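Local coordinates for aminopeptidase N family protein (PDB 4FGM) that probably acts as a zinc-dependent aminopeptidase of the M61 glycyl aminopeptidase family, cleaving residues from the amino end of peptides, at residues A[230-235]-A[246-251]. Sequence-based numbering, arbitrary orientation.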
loop_
_atom_site.group_PDB
_atom_site.type_symbol
_atom_site.label_atom_id
_atom_site.label_comp_id
_atom_site.label_asym_id
_atom_site.label_seq_id
_atom_site.Cartn_x
_atom_site.Cartn_y
_atom_site.Cartn_z
ATOM N N VAL A 230 -9.021 13.315 2.392
ATOM C CA VAL A 230 -10.467 13.176 2.302
ATOM C C VAL A 230 -11.052 12.844 3.675
ATOM O O VAL A 230 -10.347 12.879 4.676
ATOM C CB VAL A 230 -10.844 12.073 1.297
ATOM C CG1 VAL A 230 -10.277 12.414 -0.069
ATOM C CG2 VAL A 230 -10.317 10.726 1.776
ATOM N N GLY A 231 -12.338 12.524 3.723
ATOM C CA GLY A 231 -12.955 12.210 4.998
ATOM C C GLY A 231 -12.579 10.828 5.491
ATOM O O GLY A 231 -12.247 10.623 6.666
ATOM N N ASN A 232 -12.630 9.868 4.578
ATOM C CA ASN A 232 -12.311 8.496 4.910
ATOM C C ASN A 232 -11.638 7.819 3.728
ATOM O O ASN A 232 -12.292 7.433 2.765
ATOM C CB ASN A 232 -13.588 7.753 5.301
ATOM C CG ASN A 232 -13.320 6.351 5.786
ATOM O OD1 ASN A 232 -12.227 6.045 6.259
ATOM N ND2 ASN A 232 -14.323 5.490 5.686
ATOM N N GLY A 233 -10.320 7.688 3.805
ATOM C CA GLY A 233 -9.584 7.056 2.733
ATOM C C GLY A 233 -8.179 6.704 3.161
ATOM O O GLY A 233 -7.579 7.390 3.990
ATOM N N PHE A 234 -7.648 5.627 2.598
ATOM C CA PHE A 234 -6.298 5.200 2.928
ATOM C C PHE A 234 -5.638 4.627 1.691
ATOM O O PHE A 234 -6.293 4.008 0.858
ATOM C CB PHE A 234 -6.321 4.149 4.037
ATOM C CG PHE A 234 -4.977 3.900 4.651
ATOM C CD1 PHE A 234 -4.281 2.716 4.400
ATOM C CD2 PHE A 234 -4.400 4.859 5.479
ATOM C CE1 PHE A 234 -3.022 2.493 4.967
ATOM C CE2 PHE A 234 -3.147 4.651 6.048
ATOM C CZ PHE A 234 -2.456 3.461 5.793
ATOM N N GLY A 235 -4.338 4.842 1.568
ATOM C CA GLY A 235 -3.630 4.329 0.416
ATOM C C GLY A 235 -2.425 5.164 0.047
ATOM O O GLY A 235 -2.371 6.370 0.327
ATOM N N LEU A 246 -3.288 8.921 -0.029
ATOM C CA LEU A 246 -4.685 9.286 0.159
ATOM C C LEU A 246 -4.912 8.974 1.628
ATOM O O LEU A 246 -4.785 7.825 2.043
ATOM C CB LEU A 246 -5.612 8.430 -0.699
ATOM C CG LEU A 246 -7.093 8.713 -0.431
ATOM C CD1 LEU A 246 -7.421 10.157 -0.800
ATOM C CD2 LEU A 246 -7.951 7.735 -1.226
ATOM N N CYS A 247 -5.212 9.991 2.425
ATOM C CA CYS A 247 -5.426 9.765 3.849
ATOM C C CYS A 247 -6.663 10.454 4.392
ATOM O O CYS A 247 -7.228 11.345 3.764
ATOM C CB CYS A 247 -4.205 10.226 4.649
ATOM S SG CYS A 247 -4.057 12.003 4.750
ATOM N N SER A 248 -7.072 10.032 5.584
ATOM C CA SER A 248 -8.243 10.599 6.238
ATOM C C SER A 248 -7.853 11.873 6.966
ATOM O O SER A 248 -6.770 11.970 7.547
ATOM C CB SER A 248 -8.832 9.584 7.210
ATOM O OG SER A 248 -9.168 8.397 6.516
ATOM N N ARG A 249 -8.748 12.849 6.929
ATOM C CA ARG A 249 -8.513 14.141 7.553
ATOM C C ARG A 249 -8.212 14.025 9.043
ATOM O O ARG A 249 -7.534 14.880 9.613
ATOM C CB ARG A 249 -9.725 15.032 7.319
ATOM C CG ARG A 249 -9.510 16.511 7.569
ATOM C CD ARG A 249 -10.615 17.315 6.878
ATOM N NE ARG A 249 -11.874 16.588 6.923
ATOM C CZ ARG A 249 -12.519 16.129 5.859
ATOM N NH1 ARG A 249 -12.044 16.326 4.640
ATOM N NH2 ARG A 249 -13.622 15.428 6.026
ATOM N N LYS A 250 -8.705 12.965 9.677
ATOM C CA LYS A 250 -8.457 12.783 11.104
ATOM C C LYS A 250 -7.039 12.296 11.385
ATOM O O LYS A 250 -6.591 12.322 12.523
ATOM C CB LYS A 250 -9.465 11.804 11.715
ATOM C CG LYS A 250 -9.493 10.422 11.078
ATOM C CD LYS A 250 -10.448 9.514 11.830
ATOM C CE LYS A 250 -10.817 8.267 11.033
ATOM N NZ LYS A 250 -9.648 7.405 10.736
ATOM N N ASP A 251 -6.327 11.865 10.348
ATOM C CA ASP A 251 -4.963 11.370 10.520
ATOM C C ASP A 251 -3.929 12.493 10.540
ATOM O O ASP A 251 -2.778 12.276 10.917
ATOM C CB ASP A 251 -4.606 10.382 9.402
ATOM C CG ASP A 251 -5.553 9.193 9.344
ATOM O OD1 ASP A 251 -6.168 8.870 10.385
ATOM O OD2 ASP A 251 -5.672 8.572 8.260
HETATM O O HOH W 1 -11.417 11.985 9.026
#
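V230 N donates to C247 O at 3.0 Å, and R249 N returns a bent bond to V230 O at 2.8 Å. Together they fix the parallel pairing of V230 with S248, where strand 222-230 runs beside strand 242-248 in the mixed five-stranded sheet next to the zinc site. The chain then turns back through 231-234, passes along the opposite edge of strand 242-248 and leads into 235-238, one of the two outermost strands of the sheet; there L246 N donates to G235 O (2.7 Å).

S248 holds the turn from within. Its OG, anti to the carbonyl carbon (chi1 -58°), accepts from G233 N at 3.0 Å with an N-H...O angle of 165°. G233 has little room for a side chain, since a CB would clash with V230 CG2 and press on L246 CD2. Water 1 adds a bridge, donating to G231 O and accepting from K250 N.

The aliphatic packing is small: V230 and L246 cross at about a right angle, with V230 CG1 3.7 Å from L246 CD1, and both side chains also meet L92. On the far side, F234 leans on T266 and L270 of helix 262-277, which carries the zinc ligands H273 and H277; its side chain is about 8 Å from that of H273.

R249, bent at chi3 (35°), brings its guanidinium to the turn, V230 O standing 3.8 Å above one face of the group, offset toward its rim. An alanine here would keep the backbone bond but would probably cost G231 CA the contact with NH2 and leave R192 O without its weak bond from NH1. The closest touch of this side chain on the turn is NH2 to G231 CA, at 3.4 Å.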